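Local coordinates for protein hydrolase, haloacid dehalogenase-like family (Porphyromonas gingivalis, PDB 2I6X) that is a predicted hydrolase of the haloacid dehalogenase superfamily, with a Rossmann-like core and a probable helical cap, whose substrate is not established, at residues A[26-31]-A[80-85]; A[92-97]-A[197-202]; A[107-112]-A[138-143]. All coordinates share one frame; numbering follows the deposited sequence. Where two conformers were deposited one is given.

Interaction 1: residues A[26-31]-A[80-85]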
loop_
_atom_site.group_PDB
_atom_site.type_symbol
_atom_site.label_atom_id
_atom_site.label_comp_id
_atom_site.label_asym_id
_atom_site.label_seq_id
_atom_site.Cartn_x
_atom_site.Cartn_y
_atom_site.Cartn_z
ATOM N N ARG A 26 17.723 5.527 -7.006
ATOM C CA ARG A 26 18.505 5.855 -8.211
ATOM C C ARG A 26 17.844 6.979 -9.025
ATOM O O ARG A 26 18.509 7.946 -9.403
ATOM C CB ARG A 26 18.699 4.595 -9.076
ATOM C CG ARG A 26 19.710 4.711 -10.211
ATOM C CD ARG A 26 19.432 3.679 -11.322
ATOM N NE ARG A 26 18.231 3.994 -12.117
ATOM C CZ ARG A 26 17.795 3.280 -13.158
ATOM N NH1 ARG A 26 16.699 3.646 -13.808
ATOM N NH2 ARG A 26 18.448 2.189 -13.553
ATOM N N ARG A 27 16.540 6.851 -9.271
ATOM C CA ARG A 27 15.788 7.836 -10.052
ATOM C C ARG A 27 15.701 9.200 -9.338
ATOM O O ARG A 27 15.914 10.264 -9.959
ATOM C CB ARG A 27 14.400 7.291 -10.415
ATOM C CG ARG A 27 14.415 6.054 -11.310
ATOM C CD ARG A 27 13.001 5.638 -11.705
ATOM N NE ARG A 27 12.994 4.360 -12.407
ATOM C CZ ARG A 27 11.958 3.846 -13.083
ATOM N NH1 ARG A 27 10.787 4.493 -13.172
ATOM N NH2 ARG A 27 12.101 2.669 -13.691
ATOM N N PHE A 28 15.453 9.166 -8.024
ATOM C CA PHE A 28 15.460 10.398 -7.222
ATOM C C PHE A 28 16.786 11.153 -7.244
ATOM O O PHE A 28 16.799 12.380 -7.349
ATOM C CB PHE A 28 14.988 10.149 -5.795
ATOM C CG PHE A 28 13.504 10.203 -5.646
ATOM C CD1 PHE A 28 12.810 11.379 -5.927
ATOM C CD2 PHE A 28 12.785 9.069 -5.236
ATOM C CE1 PHE A 28 11.414 11.432 -5.796
ATOM C CE2 PHE A 28 11.386 9.096 -5.096
ATOM C CZ PHE A 28 10.697 10.283 -5.371
ATOM N N LYS A 29 17.891 10.423 -7.143
ATOM C CA LYS A 29 19.210 11.015 -7.268
ATOM C C LYS A 29 19.373 11.698 -8.628
ATOM O O LYS A 29 19.856 12.830 -8.705
ATOM C CB LYS A 29 20.294 9.952 -7.067
ATOM C CG LYS A 29 20.497 9.580 -5.627
ATOM C CD LYS A 29 21.548 8.512 -5.440
ATOM C CE LYS A 29 21.669 8.198 -3.964
ATOM N NZ LYS A 29 22.301 6.880 -3.726
ATOM N N ALA A 30 18.963 11.011 -9.696
ATOM C CA ALA A 30 19.101 11.558 -11.046
ATOM C C ALA A 30 18.307 12.863 -11.282
ATOM O O ALA A 30 18.681 13.651 -12.143
ATOM C CB ALA A 30 18.793 10.498 -12.114
ATOM N N ILE A 31 17.244 13.108 -10.513
ATOM C CA ILE A 31 16.567 14.409 -10.576
ATOM C C ILE A 31 16.921 15.376 -9.443
ATOM O O ILE A 31 16.151 16.300 -9.148
ATOM C CB ILE A 31 15.034 14.292 -10.687
ATOM C CG1 ILE A 31 14.464 13.466 -9.531
ATOM C CG2 ILE A 31 14.664 13.770 -12.076
ATOM C CD1 ILE A 31 12.900 13.416 -9.452
ATOM N N TYR A 80 6.609 11.444 -10.162
ATOM C CA TYR A 80 5.833 10.264 -10.524
ATOM C C TYR A 80 6.749 9.134 -11.067
ATOM O O TYR A 80 6.717 8.006 -10.583
ATOM C CB TYR A 80 4.805 10.644 -11.595
ATOM C CG TYR A 80 4.053 9.463 -12.119
ATOM C CD1 TYR A 80 2.834 9.099 -11.564
ATOM C CD2 TYR A 80 4.563 8.688 -13.178
ATOM C CE1 TYR A 80 2.120 8.000 -12.043
ATOM C CE2 TYR A 80 3.870 7.578 -13.652
ATOM C CZ TYR A 80 2.637 7.244 -13.072
ATOM O OH TYR A 80 1.912 6.159 -13.521
ATOM N N ASP A 81 7.557 9.473 -12.071
ATOM C CA ASP A 81 8.523 8.555 -12.660
ATOM C C ASP A 81 9.546 7.965 -11.661
ATOM O O ASP A 81 9.886 6.780 -11.739
ATOM C CB ASP A 81 9.251 9.264 -13.797
ATOM C CG ASP A 81 10.348 8.425 -14.392
ATOM O OD1 ASP A 81 10.049 7.542 -15.211
ATOM O OD2 ASP A 81 11.524 8.665 -14.043
ATOM N N ALA A 82 10.048 8.793 -10.748
ATOM C CA ALA A 82 10.959 8.316 -9.706
ATOM C C ALA A 82 10.266 7.430 -8.670
ATOM O O ALA A 82 10.806 6.388 -8.279
ATOM C CB ALA A 82 11.655 9.492 -9.024
ATOM N N LEU A 83 9.086 7.836 -8.210
ATOM C CA LEU A 83 8.352 7.019 -7.265
ATOM C C LEU A 83 7.986 5.672 -7.895
ATOM O O LEU A 83 8.077 4.618 -7.262
ATOM C CB LEU A 83 7.114 7.755 -6.750
ATOM C CG LEU A 83 6.979 8.177 -5.267
ATOM C CD1 LEU A 83 8.050 7.674 -4.265
ATOM C CD2 LEU A 83 6.753 9.665 -5.150
ATOM N N LEU A 84 7.599 5.683 -9.158
ATOM C CA LEU A 84 7.245 4.420 -9.784
ATOM C C LEU A 84 8.434 3.447 -9.993
ATOM O O LEU A 84 8.210 2.294 -10.343
ATOM C CB LEU A 84 6.460 4.651 -11.073
ATOM C CG LEU A 84 4.974 4.445 -10.799
ATOM C CD1 LEU A 84 4.304 5.547 -9.963
ATOM C CD2 LEU A 84 4.392 4.399 -12.153
ATOM N N GLY A 85 9.666 3.913 -9.754
ATOM C CA GLY A 85 10.834 3.041 -9.724
ATOM C C GLY A 85 10.746 1.986 -8.632
ATOM O O GLY A 85 11.383 0.944 -8.731
#
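A82 presses its methyl group squarely onto the ring of F28, where helix 21-30 meets helix 76-83 in the all-helical insertion that probably forms the cap of this HAD-type hydrolase. A82 CB lies 3.6 Å from the F28 ring centroid and only 5° off the ring normal, a CH-pi contact for which so small a side chain is well suited. L83 reaches the same ring at its edge, with CD1 3.7 Å from F28 CE2. I31, the first residue past the end of helix 21-30, also brings CD1 near the A82 methyl.

R27 uses its length differently. Its CB rests 3.8 Å from A82 CB, and CG stands anti to the carbonyl carbon (chi1 -63°); from there the chain is extended to NE, its CD passing D81 O. The guanidinium passes over G85, whose lack of a side chain lets CA lie against its face, 3.6 Å from R27 CZ. E23 forms a salt bridge to NE, while D81 OD1 is a long, out-of-plane ionic partner of NH1. The direct bond is R27 NH1 to the backbone oxygen D81 O, 2.8 Å long, nearly in the guanidinium plane, with an N-H...O angle of 160°.

Interaction 2: residues A[92-97]-A[197-202]; sequences AEKFDY and ENWIPA
K94 lays its hydrocarbon chain over one face of the W199 indole and carries its ammonium beyond it to the backbone of E197. Lysine suits this place because it is greasy along its length and charged at its end. CG stands beside the backbone N (chi1 -65°) and the chain is extended beyond it, which brings CD within 3.6 Å of W199 CE2 and CE over the five-membered ring. K94 NZ then donates to E197 O at 2.8 Å and to V15 O as well, so the charge of this buried residue is met by two carbonyls. W199 NE1 also donates to V15 O; the shared acceptor is consistent with two donors, K94 NZ and W199 NE1, lying 3.3 Å apart without a bond between them.

A second close-packed patch joins Y97 to I200 and W199. I200 CG2 sits over the tyrosine ring, 4.0 Å from the Y97 ring centroid and 12° off its normal, while I200 CD1 touches Y97 CB. At the edge of the indole, W199 CZ3 comes 3.7 Å from Y97 CD2.

Toward solvent the contact thins out. E93 meets chiefly the CD1 tip of I200, with CG 4.0 Å away and OE1 and the backbone O about as near, and its carboxylate makes no bond to N198. The exposed N198 works within its own segment: OD1 accepts from I200 N at 3.2 Å, capping the start of helix 200-207, with the donor well above the carbonyl plane.

Y97 also touches I203 and L207 farther along that helix, so helix 92-101 and helix 200-207 are packed together. F95, pointing away from this contact, meets F126 and F136, and helix 92-101 packs on L107 of strand 106-111 in the central sheet.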
loop_
_atom_site.group_PDB
_atom_site.type_symbol
_atom_site.label_atom_id
_atom_site.label_comp_id
_atom_site.label_asym_id
_atom_site.label_seq_id
_atom_site.Cartn_x
_atom_site.Cartn_y
_atom_site.Cartn_z
ATOM N N ALA A 92 0.287 -10.154 -11.273
ATOM C CA ALA A 92 -0.913 -10.611 -11.957
ATOM C C ALA A 92 -1.549 -11.830 -11.258
ATOM O O ALA A 92 -2.767 -11.860 -11.075
ATOM C CB ALA A 92 -0.599 -10.944 -13.445
ATOM N N GLU A 93 -0.734 -12.823 -10.873
ATOM C CA GLU A 93 -1.269 -14.038 -10.268
ATOM C C GLU A 93 -1.909 -13.824 -8.896
ATOM O O GLU A 93 -2.921 -14.442 -8.601
ATOM C CB GLU A 93 -0.280 -15.212 -10.297
ATOM C CG GLU A 93 0.784 -15.307 -9.195
ATOM C CD GLU A 93 1.658 -16.579 -9.363
ATOM O OE1 GLU A 93 1.169 -17.706 -9.055
ATOM O OE2 GLU A 93 2.831 -16.452 -9.826
ATOM N N LYS A 94 -1.340 -12.933 -8.084
ATOM C CA LYS A 94 -1.932 -12.614 -6.792
ATOM C C LYS A 94 -3.233 -11.843 -6.958
ATOM O O LYS A 94 -4.167 -12.048 -6.192
ATOM C CB LYS A 94 -0.955 -11.884 -5.883
ATOM C CG LYS A 94 0.255 -12.728 -5.495
ATOM C CD LYS A 94 1.211 -11.889 -4.667
ATOM C CE LYS A 94 2.538 -12.576 -4.383
ATOM N NZ LYS A 94 3.421 -11.657 -3.592
ATOM N N PHE A 95 -3.322 -10.993 -7.985
ATOM C CA PHE A 95 -4.607 -10.343 -8.270
ATOM C C PHE A 95 -5.665 -11.330 -8.769
ATOM O O PHE A 95 -6.824 -11.249 -8.369
ATOM C CB PHE A 95 -4.444 -9.156 -9.220
ATOM C CG PHE A 95 -4.022 -7.909 -8.527
ATOM C CD1 PHE A 95 -4.950 -7.150 -7.801
ATOM C CD2 PHE A 95 -2.691 -7.504 -8.547
ATOM C CE1 PHE A 95 -4.561 -5.962 -7.131
ATOM C CE2 PHE A 95 -2.288 -6.336 -7.870
ATOM C CZ PHE A 95 -3.233 -5.560 -7.170
ATOM N N ASP A 96 -5.254 -12.259 -9.631
ATOM C CA ASP A 96 -6.123 -13.348 -10.046
ATOM C C ASP A 96 -6.653 -14.145 -8.852
ATOM O O ASP A 96 -7.844 -14.444 -8.794
ATOM C CB ASP A 96 -5.403 -14.283 -11.036
ATOM C CG ASP A 96 -5.406 -13.740 -12.451
ATOM O OD1 ASP A 96 -6.171 -12.782 -12.725
ATOM O OD2 ASP A 96 -4.659 -14.263 -13.300
ATOM N N TYR A 97 -5.764 -14.465 -7.908
ATOM C CA TYR A 97 -6.120 -15.233 -6.732
ATOM C C TYR A 97 -7.114 -14.474 -5.859
ATOM O O TYR A 97 -8.076 -15.039 -5.364
ATOM C CB TYR A 97 -4.884 -15.610 -5.916
ATOM C CG TYR A 97 -5.257 -16.273 -4.618
ATOM C CD1 TYR A 97 -5.922 -17.512 -4.611
ATOM C CD2 TYR A 97 -4.979 -15.668 -3.406
ATOM C CE1 TYR A 97 -6.303 -18.125 -3.409
ATOM C CE2 TYR A 97 -5.350 -16.273 -2.182
ATOM C CZ TYR A 97 -6.012 -17.497 -2.199
ATOM O OH TYR A 97 -6.370 -18.101 -1.022
ATOM N N GLU A 197 7.469 -12.538 -1.818
ATOM C CA GLU A 197 7.138 -13.935 -1.518
ATOM C C GLU A 197 5.859 -14.381 -2.257
ATOM O O GLU A 197 4.894 -13.616 -2.317
ATOM C CB GLU A 197 6.932 -14.071 -0.012
ATOM C CG GLU A 197 6.864 -15.509 0.519
ATOM C CD GLU A 197 6.478 -15.534 2.004
ATOM O OE1 GLU A 197 5.772 -16.487 2.438
ATOM O OE2 GLU A 197 6.856 -14.583 2.733
ATOM N N ASN A 198 5.831 -15.604 -2.793
ATOM C CA ASN A 198 4.553 -16.176 -3.240
ATOM C C ASN A 198 3.776 -16.764 -2.092
ATOM O O ASN A 198 4.009 -17.915 -1.705
ATOM C CB ASN A 198 4.655 -17.262 -4.327
ATOM C CG ASN A 198 3.242 -17.742 -4.773
ATOM O OD1 ASN A 198 2.247 -17.008 -4.584
ATOM N ND2 ASN A 198 3.146 -18.950 -5.339
ATOM N N TRP A 199 2.824 -15.999 -1.585
ATOM C CA TRP A 199 2.106 -16.394 -0.380
ATOM C C TRP A 199 0.784 -17.092 -0.650
ATOM O O TRP A 199 0.070 -17.406 0.290
ATOM C CB TRP A 199 1.861 -15.187 0.523
ATOM C CG TRP A 199 1.352 -13.943 -0.188
ATOM C CD1 TRP A 199 2.052 -12.786 -0.383
ATOM C CD2 TRP A 199 0.056 -13.735 -0.770
ATOM N NE1 TRP A 199 1.283 -11.872 -1.053
ATOM C CE2 TRP A 199 0.045 -12.415 -1.291
ATOM C CE3 TRP A 199 -1.091 -14.527 -0.914
ATOM C CZ2 TRP A 199 -1.088 -11.866 -1.956
ATOM C CZ3 TRP A 199 -2.206 -13.996 -1.567
ATOM C CH2 TRP A 199 -2.192 -12.676 -2.093
ATOM N N ILE A 200 0.442 -17.288 -1.922
ATOM C CA ILE A 200 -0.828 -17.895 -2.275
ATOM C C ILE A 200 -1.016 -19.232 -1.567
ATOM O O ILE A 200 -2.029 -19.401 -0.896
ATOM C CB ILE A 200 -1.053 -18.023 -3.805
ATOM C CG1 ILE A 200 -1.250 -16.636 -4.425
ATOM C CG2 ILE A 200 -2.255 -18.909 -4.099
ATOM C CD1 ILE A 200 -1.077 -16.629 -5.949
ATOM N N PRO A 201 -0.056 -20.187 -1.705
ATOM C CA PRO A 201 -0.262 -21.463 -0.976
ATOM C C PRO A 201 -0.503 -21.329 0.545
ATOM O O PRO A 201 -1.425 -21.959 1.075
ATOM C CB PRO A 201 1.011 -22.267 -1.300
ATOM C CG PRO A 201 1.463 -21.726 -2.651
ATOM C CD PRO A 201 1.180 -20.228 -2.524
ATOM N N ALA A 202 0.283 -20.490 1.224
ATOM C CA ALA A 202 0.161 -20.302 2.681
ATOM C C ALA A 202 -1.165 -19.662 3.096
ATOM O O ALA A 202 -1.771 -20.049 4.103
ATOM C CB ALA A 202 1.328 -19.475 3.230
#

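Interaction 3: residues A[107-112]-A[138-143]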
loop_
_atom_site.group_PDB
_atom_site.type_symbol
_atom_site.label_atom_id
_atom_site.label_comp_id
_atom_site.label_asym_id
_atom_site.label_seq_id
_atom_site.Cartn_x
_atom_site.Cartn_y
_atom_site.Cartn_z
ATOM N N LEU A 107 -13.283 -8.431 0.935
ATOM C CA LEU A 107 -11.892 -8.149 0.644
ATOM C C LEU A 107 -11.644 -6.668 0.720
ATOM O O LEU A 107 -12.417 -5.871 0.197
ATOM C CB LEU A 107 -11.535 -8.637 -0.764
ATOM C CG LEU A 107 -11.756 -10.125 -1.013
ATOM C CD1 LEU A 107 -11.424 -10.475 -2.442
ATOM C CD2 LEU A 107 -10.961 -10.993 -0.016
ATOM N N PHE A 108 -10.550 -6.301 1.375
ATOM C CA PHE A 108 -10.205 -4.911 1.605
ATOM C C PHE A 108 -8.722 -4.684 1.352
ATOM O O PHE A 108 -7.925 -5.593 1.487
ATOM C CB PHE A 108 -10.589 -4.523 3.028
ATOM C CG PHE A 108 -12.037 -4.779 3.332
ATOM C CD1 PHE A 108 -13.013 -3.837 2.985
ATOM C CD2 PHE A 108 -12.432 -5.979 3.924
ATOM C CE1 PHE A 108 -14.353 -4.089 3.229
ATOM C CE2 PHE A 108 -13.770 -6.221 4.192
ATOM C CZ PHE A 108 -14.730 -5.277 3.844
ATOM N N LEU A 109 -8.377 -3.469 0.943
ATOM C CA LEU A 109 -6.990 -3.043 0.880
ATOM C C LEU A 109 -6.725 -1.999 1.976
ATOM O O LEU A 109 -7.495 -1.043 2.137
ATOM C CB LEU A 109 -6.646 -2.490 -0.507
ATOM C CG LEU A 109 -5.159 -2.214 -0.803
ATOM C CD1 LEU A 109 -4.428 -3.461 -1.304
ATOM C CD2 LEU A 109 -4.995 -1.034 -1.804
ATOM N N LEU A 110 -5.659 -2.190 2.748
ATOM C CA LEU A 110 -5.247 -1.147 3.680
ATOM C C LEU A 110 -3.783 -0.833 3.379
ATOM O O LEU A 110 -2.883 -1.618 3.664
ATOM C CB LEU A 110 -5.474 -1.515 5.158
ATOM C CG LEU A 110 -4.944 -0.501 6.178
ATOM C CD1 LEU A 110 -5.706 0.793 6.027
ATOM C CD2 LEU A 110 -4.980 -1.001 7.663
ATOM N N SER A 111 -3.567 0.364 2.846
ATOM C CA SER A 111 -2.293 0.683 2.250
ATOM C C SER A 111 -1.788 2.075 2.600
ATOM O O SER A 111 -2.536 3.043 2.511
ATOM C CB SER A 111 -2.420 0.509 0.729
ATOM O OG SER A 111 -1.311 1.048 0.084
ATOM N N ASN A 112 -0.522 2.161 3.017
ATOM C CA ASN A 112 0.193 3.446 3.009
ATOM C C ASN A 112 0.688 3.699 1.600
ATOM O O ASN A 112 1.524 2.956 1.084
ATOM C CB ASN A 112 1.376 3.501 3.969
ATOM C CG ASN A 112 0.965 3.673 5.391
ATOM O OD1 ASN A 112 -0.211 3.872 5.712
ATOM N ND2 ASN A 112 1.935 3.591 6.277
ATOM N N ASP A 138 -13.874 -4.820 -1.806
ATOM C CA ASP A 138 -15.125 -4.211 -1.424
ATOM C C ASP A 138 -14.863 -2.743 -1.143
ATOM O O ASP A 138 -15.649 -1.881 -1.543
ATOM C CB ASP A 138 -15.774 -4.964 -0.268
ATOM C CG ASP A 138 -16.246 -6.347 -0.699
ATOM O OD1 ASP A 138 -17.222 -6.439 -1.477
ATOM O OD2 ASP A 138 -15.614 -7.346 -0.311
ATOM N N LYS A 139 -13.722 -2.466 -0.525
ATOM C CA LYS A 139 -13.238 -1.099 -0.354
ATOM C C LYS A 139 -11.715 -0.977 -0.200
ATOM O O LYS A 139 -11.058 -1.835 0.387
ATOM C CB LYS A 139 -13.950 -0.400 0.809
ATOM C CG LYS A 139 -13.730 1.103 0.835
ATOM C CD LYS A 139 -14.961 1.826 1.352
ATOM C CE LYS A 139 -14.754 3.322 1.397
ATOM N NZ LYS A 139 -15.893 4.013 2.143
ATOM N N VAL A 140 -11.197 0.125 -0.739
ATOM C CA VAL A 140 -9.810 0.541 -0.623
ATOM C C VAL A 140 -9.642 1.622 0.456
ATOM O O VAL A 140 -10.287 2.682 0.428
ATOM C CB VAL A 140 -9.276 1.012 -2.003
ATOM C CG1 VAL A 140 -7.883 1.618 -1.885
ATOM C CG2 VAL A 140 -9.262 -0.180 -2.976
ATOM N N TYR A 141 -8.782 1.309 1.419
ATOM C CA TYR A 141 -8.399 2.218 2.464
ATOM C C TYR A 141 -6.960 2.686 2.223
ATOM O O TYR A 141 -5.977 1.945 2.461
ATOM C CB TYR A 141 -8.620 1.577 3.856
ATOM C CG TYR A 141 -10.093 1.233 4.111
ATOM C CD1 TYR A 141 -11.022 2.226 4.475
ATOM C CD2 TYR A 141 -10.561 -0.087 3.968
ATOM C CE1 TYR A 141 -12.370 1.906 4.682
ATOM C CE2 TYR A 141 -11.905 -0.417 4.193
ATOM C CZ TYR A 141 -12.803 0.568 4.543
ATOM O OH TYR A 141 -14.134 0.215 4.738
ATOM N N ALA A 142 -6.848 3.928 1.756
ATOM C CA ALA A 142 -5.555 4.497 1.353
ATOM C C ALA A 142 -5.169 5.648 2.254
ATOM O O ALA A 142 -5.901 6.627 2.342
ATOM C CB ALA A 142 -5.614 4.982 -0.098
ATOM N N SER A 143 -4.005 5.532 2.890
ATOM C CA SER A 143 -3.513 6.535 3.829
ATOM C C SER A 143 -3.729 7.988 3.383
ATOM O O SER A 143 -4.301 8.789 4.124
ATOM C CB SER A 143 -2.036 6.278 4.138
ATOM O OG SER A 143 -1.239 6.498 2.999
#
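L109 and Y141 join two neighbouring parallel strands, 106-111 and 139-142, in the Rossmann-like sheet of the HAD core; helix 115-121 lies between them in the chain, completing a beta-alpha-beta unit. The strand axes run 4.7 Å apart at their closest.

Backbone hydrogen bonds set the register. L109 uses both its N and its O toward strand 139-142, N donating to K139 O at 3.2 Å and O accepting from Y141 N at 2.8 Å. S111 repeats the pattern, with N bonded to Y141 O and O bonded to S143 N, the first residue of the following helix. At the opposite end D138 grips L107 twice: its N donates to L107 O at 2.7 Å, and its OD2 accepts from L107 N at 2.9 Å through the anti lone pair of that oxygen, while D138 OD1 forms a salt bridge to R102.

Apolar contacts occur on both faces. On one, F108 and Y141 lie side by side pointing the same way, F108 CD1 being 3.8 Å from Y141 CE2, and L110 crosses Y141 at about a right angle. Helix 153-163 covers this face, where Y141 OH hydrogen-bonds to D162 and K139 NZ forms a salt bridge with the same carboxylate, a use for residues with long polar-tipped side chains. On the other face L109 CD2 meets V140 CG1 at 3.9 Å.

Polar residues gather where the strands end. S111 occupies the strand end at which HAD proteins usually carry the Ser or Thr of motif II, and it touches D11. Beside it, N112 donates through ND2 to K150 O, and its OD1 lies 3.4 Å from S143 CB.

How the interactions relate
From the N terminus, the chain first closes interaction 1, a loop of 48 residues between 26-31 and 80-85 that is mostly helix and ties the helical insertion to itself. It is finished before the other two begin. Segment 92-97 then opens interaction 2, which stays open while strand 106-111 follows and interaction 3 forms within its span: 107-112 pairs with 138-143 across 25 residues, setting an edge strand of the central sheet. Only at 197-202 does interaction 2 close, bringing the last helix back onto helix 92-101. Interactions 2 and 3 lie closest but do not touch, their nearest atoms about 6 Å apart, whereas the centre of interaction 1 lies 25 Å or more from either centre.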